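Local coordinates for protein putative isomerase (Sinorhizobium meliloti, PDB 2PPG) that is a putative isomerase of the mandelate racemase/muconate lactonizing enzyme family, whose enolase-superfamily fold joins an N-terminal capping domain to a TIM-barrel domain, at residues 66-71 with 383-388; 102-107 with 297-302; 109-114 with 119-124. All coordinates share one frame; numbering follows the deposited sequence. Where two conformers were deposited one is given.

Interaction 1 of 3, residues 66-71 with 383-388; sequences VGWGET and EAQGLL
The benzo end of the W68 indole meets the side-chain amide of Q385 and one methyl of L388. Both partners approach the ring obliquely. The amide and indole planes are inclined by 42°, so the two flat groups are not stacked. Q385 CD lies 4.0 Å from W68 CZ2; Q385 CG follows behind it at 4.2 Å from the same ring carbon. Beside it, L388 CD2 lies 4.0 Å from W68 CH2 and 4.1 Å from W68 CZ3. W68 and L388 reach out from opposite directions, and a single methyl does the touching. W68 carries its CG anti to the carbonyl carbon (chi1 -74°), which sends the six-membered ring out from the strand across a gap of 11.3 Å between W68 CA and Q385 CA. The Q385 chain runs out extended beyond CG, bringing its amide to the ring. The contact is small, 103 Å² in all, and made by van der Waals packing; Q385 NE2 makes a weak hydrogen bond to P380 O. At its own backbone W68 is tied by N to D134 of helix 119-140. Strand 66-72 is, within this chain, an outer strand of a four-stranded antiparallel sheet, bonded to strand 52-61. W68 also rests on R58 of that strand and on E379 and P380 of strand 378-380, while L388 leans on F13 and L15 of strand 7-17, so the C-terminal helix 382-387 packs against the N-terminal-domain sheet.

Interaction 2 of 3, residues 102-107 with 297-302; sequences AIHDDL and GITQFM
H104 of helix 100-109 reaches across to T299 and Q300 of helix 293-310, and its CB is the first atom to meet the other side, 4.2 Å from T299 OG1. From CB the chain turns so that CG stands anti to the backbone N (chi1 176°), which carries the imidazole over to helix 293-310. Further out, the tip of the imidazole faces the side-chain amide of Q300: H104 NE2 is modelled 2.8 Å from Q300 OE1, but the oxygen and nitrogen ends of this amide are probably exchanged in the model, so the identity of the atom met there is doubtful. Q300 gets there through a bend at chi2 (57°), and its amide plane is inclined 53° to the imidazole. T299 is held by other partners: its OG1 bonds to W133 NE1 and its N to D129 OD2, both on helix 119-140. D105, next to H104, forms salt bridges with R303 and with R152 of the second subunit. All three touching residues are buried, so the contact brings polar side chains together where the helix of the capping domain meets a helix of the barrel domain; with the amide turned back, the close approach at the imidazole tip may be a hydrogen bond.

Interaction 3 of 3, residues 109-114 with 119-124; sequences DLMRVR and GFYVDA
The link between helix 100-109 and helix 119-140 in the N-terminal capping domain folds M111 and L110 back onto Y121, near the start of the second helix. M111, modelled as selenomethionine, lays its CB over one face of the Y121 ring, a CH-pi contact with CB 4.1 Å from the ring centroid and 29° off the normal. Its CG sits at the phenol end, 3.5 Å from Y121 CE1 and 3.4 Å from Y121 OH. L110 CB approaches the same oxygen, 3.8 Å from Y121 OH. Y121 reaches this loop because its CG is anti to the backbone N (chi1 -173°), which carries the ring away from its own helix. Within 109-114, R112 NH1 bridges to D109 OD1 over 3.2 Å on the syn side of the carboxylate, but the bond is bent (136°) and out of plane at both groups. D109 also pairs with R45 of the third subunit, and R112 with E249 of that subunit. L110 and M111 pack against that subunit too, on V40 and F120. Y121 OH lies against L107 O, probably as a hydrogen bond, though the modelled distance is too short to be trusted. The ring is thus covered on one face by aliphatic carbons and its buried hydroxyl is probably answered by L107 O of the preceding helix, while D109 and R112 also form salt bridges with the third subunit.

All three interactions draw on the N-terminal domain, and interactions 1 and 2 join it to later parts of the chain. Interactions 2 and 3 lie closest together, their centres 12 Å apart, and are linked where L107 O meets Y121 OH; the modelled 2.4 Å is short for a hydrogen bond, so its exact length is doubtful. Both also touch the third subunit. Interactions 1 and 3 have centres 23 Å apart yet touch through a weak bond, T71 OG1 to D123 O at 3.2 Å. Interactions 1 and 2 do not touch: their centres are 21 Å apart and their nearest atoms about 7 Å.

Interaction 1 of 3, residues 66-71 with 383-388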
loop_
_atom_site.group_PDB
_atom_site.type_symbol
_atom_site.label_atom_id
_atom_site.label_comp_id
_atom_site.label_asym_id
_atom_site.label_seq_id
_atom_site.Cartn_x
_atom_site.Cartn_y
_atom_site.Cartn_z
ATOM N N VAL A 66 -49.250 -18.431 9.720
ATOM C CA VAL A 66 -48.914 -17.202 10.404
ATOM C C VAL A 66 -47.423 -17.211 10.764
ATOM O O VAL A 66 -46.896 -18.193 11.315
ATOM C CB VAL A 66 -49.781 -17.007 11.681
ATOM C CG1 VAL A 66 -49.384 -15.743 12.421
ATOM C CG2 VAL A 66 -51.271 -16.954 11.329
ATOM N N GLY A 67 -46.745 -16.119 10.415
ATOM C CA GLY A 67 -45.346 -15.936 10.736
ATOM C C GLY A 67 -45.171 -14.749 11.658
ATOM O O GLY A 67 -45.914 -13.765 11.583
ATOM N N TRP A 68 -44.181 -14.830 12.535
ATOM C CA TRP A 68 -43.923 -13.734 13.437
ATOM C C TRP A 68 -42.513 -13.220 13.273
ATOM O O TRP A 68 -41.577 -13.996 13.104
ATOM C CB TRP A 68 -44.129 -14.168 14.880
ATOM C CG TRP A 68 -45.565 -14.346 15.282
ATOM C CD1 TRP A 68 -46.264 -15.520 15.318
ATOM C CD2 TRP A 68 -46.460 -13.330 15.750
ATOM N NE1 TRP A 68 -47.533 -15.300 15.785
ATOM C CE2 TRP A 68 -47.689 -13.968 16.054
ATOM C CE3 TRP A 68 -46.338 -11.946 15.965
ATOM C CZ2 TRP A 68 -48.797 -13.275 16.544
ATOM C CZ3 TRP A 68 -47.437 -11.246 16.455
ATOM C CH2 TRP A 68 -48.656 -11.915 16.741
ATOM N N GLY A 69 -42.385 -11.898 13.325
ATOM C CA GLY A 69 -41.107 -11.224 13.308
ATOM C C GLY A 69 -41.070 -10.178 14.403
ATOM O O GLY A 69 -42.040 -9.995 15.127
ATOM N N GLU A 70 -39.954 -9.472 14.511
ATOM C CA GLU A 70 -39.741 -8.585 15.621
ATOM C C GLU A 70 -38.473 -7.775 15.391
ATOM O O GLU A 70 -37.445 -8.302 14.961
ATOM C CB GLU A 70 -39.635 -9.384 16.925
ATOM C CG GLU A 70 -39.613 -8.513 18.192
ATOM C CD GLU A 70 -39.167 -9.261 19.456
ATOM O OE1 GLU A 70 -38.734 -10.435 19.361
ATOM O OE2 GLU A 70 -39.252 -8.674 20.556
ATOM N N THR A 71 -38.547 -6.485 15.674
ATOM C CA THR A 71 -37.372 -5.640 15.590
ATOM C C THR A 71 -37.319 -4.742 16.832
ATOM O O THR A 71 -38.090 -4.946 17.764
ATOM C CB THR A 71 -37.345 -4.855 14.262
ATOM O OG1 THR A 71 -36.155 -4.053 14.188
ATOM C CG2 THR A 71 -38.605 -3.981 14.115
ATOM N N GLU A 383 -51.200 -14.973 26.073
ATOM C CA GLU A 383 -51.121 -13.863 27.015
ATOM C C GLU A 383 -50.297 -12.682 26.480
ATOM O O GLU A 383 -50.661 -11.522 26.684
ATOM C CB GLU A 383 -50.612 -14.333 28.390
ATOM C CG GLU A 383 -49.265 -15.058 28.396
ATOM C CD GLU A 383 -49.382 -16.581 28.332
ATOM O OE1 GLU A 383 -48.580 -17.253 29.016
ATOM O OE2 GLU A 383 -50.256 -17.104 27.599
ATOM N N ALA A 384 -49.197 -12.974 25.791
ATOM C CA ALA A 384 -48.401 -11.935 25.151
ATOM C C ALA A 384 -49.167 -11.279 24.011
ATOM O O ALA A 384 -49.090 -10.071 23.840
ATOM C CB ALA A 384 -47.072 -12.481 24.676
ATOM N N GLN A 385 -49.936 -12.061 23.255
ATOM C CA GLN A 385 -50.774 -11.488 22.190
ATOM C C GLN A 385 -51.886 -10.576 22.701
ATOM O O GLN A 385 -52.350 -9.703 21.981
ATOM C CB GLN A 385 -51.343 -12.572 21.282
ATOM C CG GLN A 385 -50.279 -13.211 20.443
ATOM C CD GLN A 385 -50.700 -14.526 19.844
ATOM O OE1 GLN A 385 -51.792 -14.655 19.299
ATOM N NE2 GLN A 385 -49.821 -15.514 19.926
ATOM N N GLY A 386 -52.301 -10.769 23.948
ATOM C CA GLY A 386 -53.309 -9.906 24.560
ATOM C C GLY A 386 -52.758 -8.540 24.919
ATOM O O GLY A 386 -53.511 -7.579 25.001
ATOM N N LEU A 387 -51.443 -8.460 25.126
ATOM C CA LEU A 387 -50.771 -7.211 25.514
ATOM C C LEU A 387 -50.294 -6.395 24.298
ATOM O O LEU A 387 -49.876 -5.238 24.422
ATOM C CB LEU A 387 -49.591 -7.502 26.451
ATOM C CG LEU A 387 -49.836 -8.262 27.774
ATOM C CD1 LEU A 387 -48.530 -8.787 28.371
ATOM C CD2 LEU A 387 -50.578 -7.417 28.815
ATOM N N LEU A 388 -50.362 -7.008 23.124
ATOM C CA LEU A 388 -49.913 -6.370 21.895
ATOM C C LEU A 388 -50.760 -5.161 21.542
ATOM O O LEU A 388 -51.978 -5.250 21.508
ATOM C CB LEU A 388 -49.942 -7.379 20.748
ATOM C CG LEU A 388 -48.620 -8.017 20.289
ATOM C CD1 LEU A 388 -47.453 -7.853 21.280
ATOM C CD2 LEU A 388 -48.840 -9.465 19.929
#

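Interaction 2 of 3, residues 102-107 with 297-302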
loop_
_atom_site.group_PDB
_atom_site.type_symbol
_atom_site.label_atom_id
_atom_site.label_comp_id
_atom_site.label_asym_id
_atom_site.label_seq_id
_atom_site.Cartn_x
_atom_site.Cartn_y
_atom_site.Cartn_z
ATOM N N ALA A 102 -35.048 -12.660 -1.610
ATOM C CA ALA A 102 -35.267 -11.884 -2.814
ATOM C C ALA A 102 -36.196 -10.717 -2.484
ATOM O O ALA A 102 -35.992 -9.581 -2.935
ATOM C CB ALA A 102 -35.851 -12.767 -3.917
ATOM N N ILE A 103 -37.201 -10.998 -1.667
ATOM C CA ILE A 103 -38.113 -9.970 -1.186
ATOM C C ILE A 103 -37.332 -8.921 -0.388
ATOM O O ILE A 103 -37.522 -7.722 -0.582
ATOM C CB ILE A 103 -39.249 -10.589 -0.334
ATOM C CG1 ILE A 103 -40.201 -11.422 -1.206
ATOM C CG2 ILE A 103 -40.013 -9.535 0.430
ATOM C CD1 ILE A 103 -40.893 -12.568 -0.419
ATOM N N HIS A 104 -36.431 -9.369 0.484
ATOM C CA HIS A 104 -35.620 -8.434 1.256
ATOM C C HIS A 104 -34.887 -7.449 0.343
ATOM O O HIS A 104 -34.836 -6.255 0.625
ATOM C CB HIS A 104 -34.604 -9.156 2.142
ATOM C CG HIS A 104 -33.703 -8.213 2.875
ATOM N ND1 HIS A 104 -34.060 -7.623 4.069
ATOM C CD2 HIS A 104 -32.483 -7.716 2.558
ATOM C CE1 HIS A 104 -33.096 -6.810 4.460
ATOM N NE2 HIS A 104 -32.124 -6.854 3.563
ATOM N N ASP A 105 -34.308 -7.966 -0.741
ATOM C CA ASP A 105 -33.588 -7.148 -1.709
ATOM C C ASP A 105 -34.519 -6.224 -2.482
ATOM O O ASP A 105 -34.212 -5.054 -2.660
ATOM C CB ASP A 105 -32.800 -8.029 -2.674
ATOM C CG ASP A 105 -31.580 -8.670 -2.022
ATOM O OD1 ASP A 105 -31.039 -8.085 -1.059
ATOM O OD2 ASP A 105 -31.164 -9.761 -2.473
ATOM N N ASP A 106 -35.651 -6.752 -2.945
ATOM C CA ASP A 106 -36.651 -5.938 -3.644
ATOM C C ASP A 106 -37.061 -4.721 -2.834
ATOM O O ASP A 106 -37.122 -3.625 -3.370
ATOM C CB ASP A 106 -37.884 -6.773 -3.987
ATOM C CG ASP A 106 -37.644 -7.718 -5.162
ATOM O OD1 ASP A 106 -36.547 -7.654 -5.765
ATOM O OD2 ASP A 106 -38.555 -8.523 -5.482
ATOM N N LEU A 107 -37.304 -4.922 -1.536
ATOM C CA LEU A 107 -37.769 -3.865 -0.626
ATOM C C LEU A 107 -36.650 -2.896 -0.284
ATOM O O LEU A 107 -36.861 -1.704 -0.057
ATOM C CB LEU A 107 -38.292 -4.470 0.677
ATOM C CG LEU A 107 -39.470 -5.451 0.724
ATOM C CD1 LEU A 107 -39.781 -5.861 2.190
ATOM C CD2 LEU A 107 -40.702 -4.894 0.027
ATOM N N GLY A 297 -32.297 -8.979 10.576
ATOM C CA GLY A 297 -33.124 -9.975 9.921
ATOM C C GLY A 297 -32.281 -11.137 9.423
ATOM O O GLY A 297 -31.055 -11.026 9.288
ATOM N N ILE A 298 -32.932 -12.261 9.151
ATOM C CA ILE A 298 -32.213 -13.488 8.814
ATOM C C ILE A 298 -31.332 -13.356 7.571
ATOM O O ILE A 298 -30.149 -13.725 7.597
ATOM C CB ILE A 298 -33.183 -14.671 8.725
ATOM C CG1 ILE A 298 -33.484 -15.164 10.145
ATOM C CG2 ILE A 298 -32.634 -15.771 7.811
ATOM C CD1 ILE A 298 -34.795 -15.888 10.344
ATOM N N THR A 299 -31.890 -12.783 6.510
ATOM C CA THR A 299 -31.181 -12.676 5.235
ATOM C C THR A 299 -29.841 -11.970 5.401
ATOM O O THR A 299 -28.814 -12.431 4.907
ATOM C CB THR A 299 -32.016 -11.923 4.176
ATOM O OG1 THR A 299 -33.203 -12.675 3.878
ATOM C CG2 THR A 299 -31.216 -11.726 2.901
ATOM N N GLN A 300 -29.857 -10.859 6.115
ATOM C CA GLN A 300 -28.680 -10.030 6.223
ATOM C C GLN A 300 -27.718 -10.707 7.195
ATOM O O GLN A 300 -26.511 -10.771 6.955
ATOM C CB GLN A 300 -29.111 -8.664 6.714
ATOM C CG GLN A 300 -28.348 -7.521 6.155
ATOM C CD GLN A 300 -28.364 -7.448 4.643
ATOM O OE1 GLN A 300 -29.390 -7.152 4.022
ATOM N NE2 GLN A 300 -27.211 -7.681 4.043
ATOM N N PHE A 301 -28.284 -11.246 8.270
ATOM C CA PHE A 301 -27.556 -11.974 9.300
ATOM C C PHE A 301 -26.731 -13.098 8.674
ATOM O O PHE A 301 -25.560 -13.274 9.009
ATOM C CB PHE A 301 -28.574 -12.541 10.308
ATOM C CG PHE A 301 -27.978 -13.031 11.609
ATOM C CD1 PHE A 301 -27.947 -12.209 12.724
ATOM C CD2 PHE A 301 -27.521 -14.346 11.739
ATOM C CE1 PHE A 301 -27.421 -12.679 13.948
ATOM C CE2 PHE A 301 -26.995 -14.821 12.956
ATOM C CZ PHE A 301 -26.943 -13.987 14.056
HETATM N N MSE A 302 -27.339 -13.844 7.760
HETATM C CA MSE A 302 -26.643 -14.954 7.106
HETATM C C MSE A 302 -25.584 -14.462 6.118
HETATM O O MSE A 302 -24.530 -15.089 5.968
HETATM C CB MSE A 302 -27.631 -15.902 6.414
HETATM C CG MSE A 302 -28.549 -16.654 7.377
HETATM SE SE MSE A 302 -27.601 -17.887 8.598
HETATM C CE MSE A 302 -26.994 -19.187 7.261
#

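Interaction 3 of 3, residues 109-114 with 119-124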
loop_
_atom_site.group_PDB
_atom_site.type_symbol
_atom_site.label_atom_id
_atom_site.label_comp_id
_atom_site.label_asym_id
_atom_site.label_seq_id
_atom_site.Cartn_x
_atom_site.Cartn_y
_atom_site.Cartn_z
ATOM N N ASP A 109 -34.109 -2.298 -2.396
ATOM C CA ASP A 109 -33.950 -1.537 -3.631
ATOM C C ASP A 109 -34.980 -0.413 -3.776
ATOM O O ASP A 109 -34.764 0.530 -4.533
ATOM C CB ASP A 109 -34.012 -2.461 -4.846
ATOM C CG ASP A 109 -32.783 -3.358 -4.966
ATOM O OD1 ASP A 109 -31.756 -3.069 -4.322
ATOM O OD2 ASP A 109 -32.849 -4.360 -5.712
ATOM N N LEU A 110 -36.088 -0.515 -3.048
ATOM C CA LEU A 110 -37.148 0.487 -3.089
ATOM C C LEU A 110 -36.702 1.893 -2.632
ATOM O O LEU A 110 -37.236 2.907 -3.101
ATOM C CB LEU A 110 -38.327 0.006 -2.247
ATOM C CG LEU A 110 -39.678 -0.331 -2.891
ATOM C CD1 LEU A 110 -39.622 -0.681 -4.394
ATOM C CD2 LEU A 110 -40.361 -1.437 -2.100
HETATM N N MSE A 111 -35.712 1.954 -1.740
HETATM C CA MSE A 111 -35.320 3.221 -1.122
HETATM C C MSE A 111 -33.821 3.532 -1.132
HETATM O O MSE A 111 -33.421 4.620 -0.731
HETATM C CB MSE A 111 -35.841 3.254 0.313
HETATM C CG MSE A 111 -37.360 3.323 0.412
HETATM SE SE MSE A 111 -37.991 5.156 0.202
HETATM C CE MSE A 111 -37.758 5.750 2.042
ATOM N N ARG A 112 -32.999 2.595 -1.601
ATOM C CA ARG A 112 -31.528 2.731 -1.525
ATOM C C ARG A 112 -30.935 4.018 -2.120
ATOM O O ARG A 112 -30.073 4.640 -1.489
ATOM C CB ARG A 112 -30.812 1.486 -2.082
ATOM C CG ARG A 112 -31.024 1.218 -3.566
ATOM C CD ARG A 112 -30.394 -0.114 -4.019
ATOM N NE ARG A 112 -28.993 -0.263 -3.617
ATOM C CZ ARG A 112 -28.221 -1.292 -3.958
ATOM N NH1 ARG A 112 -28.714 -2.259 -4.719
ATOM N NH2 ARG A 112 -26.954 -1.359 -3.551
ATOM N N VAL A 113 -31.400 4.428 -3.303
ATOM C CA VAL A 113 -30.831 5.602 -3.970
ATOM C C VAL A 113 -31.140 6.925 -3.268
ATOM O O VAL A 113 -30.615 7.971 -3.652
ATOM C CB VAL A 113 -31.215 5.707 -5.474
ATOM C CG1 VAL A 113 -31.017 4.360 -6.181
ATOM C CG2 VAL A 113 -32.634 6.243 -5.660
ATOM N N ARG A 114 -31.991 6.892 -2.244
ATOM C CA ARG A 114 -32.192 8.080 -1.435
ATOM C C ARG A 114 -31.435 7.954 -0.114
ATOM O O ARG A 114 -31.557 8.813 0.763
ATOM C CB ARG A 114 -33.674 8.361 -1.223
ATOM C CG ARG A 114 -34.434 8.643 -2.506
ATOM C CD ARG A 114 -35.798 9.290 -2.229
ATOM N NE ARG A 114 -36.688 9.215 -3.391
ATOM C CZ ARG A 114 -37.517 8.204 -3.643
ATOM N NH1 ARG A 114 -37.584 7.166 -2.817
ATOM N NH2 ARG A 114 -38.285 8.227 -4.722
ATOM N N GLY A 119 -30.418 2.137 9.710
ATOM C CA GLY A 119 -31.286 2.606 10.777
ATOM C C GLY A 119 -32.650 1.947 10.894
ATOM O O GLY A 119 -32.766 0.725 11.077
ATOM N N PHE A 120 -33.681 2.777 10.768
ATOM C CA PHE A 120 -35.049 2.351 10.998
ATOM C C PHE A 120 -35.555 1.548 9.837
ATOM O O PHE A 120 -36.364 0.646 10.020
ATOM C CB PHE A 120 -35.982 3.550 11.199
ATOM C CG PHE A 120 -35.901 4.170 12.564
ATOM C CD1 PHE A 120 -36.591 3.617 13.628
ATOM C CD2 PHE A 120 -35.157 5.322 12.773
ATOM C CE1 PHE A 120 -36.529 4.190 14.877
ATOM C CE2 PHE A 120 -35.083 5.898 14.020
ATOM C CZ PHE A 120 -35.781 5.335 15.072
ATOM N N TYR A 121 -35.087 1.887 8.643
ATOM C CA TYR A 121 -35.593 1.261 7.438
ATOM C C TYR A 121 -35.250 -0.224 7.415
ATOM O O TYR A 121 -36.117 -1.050 7.122
ATOM C CB TYR A 121 -35.044 1.945 6.200
ATOM C CG TYR A 121 -35.679 1.442 4.925
ATOM C CD1 TYR A 121 -36.952 1.856 4.553
ATOM C CD2 TYR A 121 -35.007 0.550 4.094
ATOM C CE1 TYR A 121 -37.539 1.408 3.386
ATOM C CE2 TYR A 121 -35.582 0.094 2.918
ATOM C CZ TYR A 121 -36.853 0.523 2.570
ATOM O OH TYR A 121 -37.445 0.069 1.407
ATOM N N VAL A 122 -33.993 -0.556 7.734
ATOM C CA VAL A 122 -33.554 -1.948 7.770
ATOM C C VAL A 122 -34.178 -2.637 8.983
ATOM O O VAL A 122 -34.516 -3.828 8.917
ATOM C CB VAL A 122 -32.017 -2.087 7.765
ATOM C CG1 VAL A 122 -31.601 -3.556 7.856
ATOM C CG2 VAL A 122 -31.440 -1.472 6.497
ATOM N N ASP A 123 -34.379 -1.879 10.063
ATOM C CA ASP A 123 -35.155 -2.384 11.195
ATOM C C ASP A 123 -36.495 -2.958 10.736
ATOM O O ASP A 123 -36.873 -4.068 11.119
ATOM C CB ASP A 123 -35.386 -1.283 12.234
ATOM C CG ASP A 123 -34.287 -1.231 13.306
ATOM O OD1 ASP A 123 -33.266 -1.944 13.173
ATOM O OD2 ASP A 123 -34.450 -0.472 14.291
ATOM N N ALA A 124 -37.208 -2.199 9.906
ATOM C CA ALA A 124 -38.488 -2.622 9.344
ATOM C C ALA A 124 -38.358 -3.848 8.446
ATOM O O ALA A 124 -39.257 -4.699 8.409
ATOM C CB ALA A 124 -39.130 -1.480 8.577
#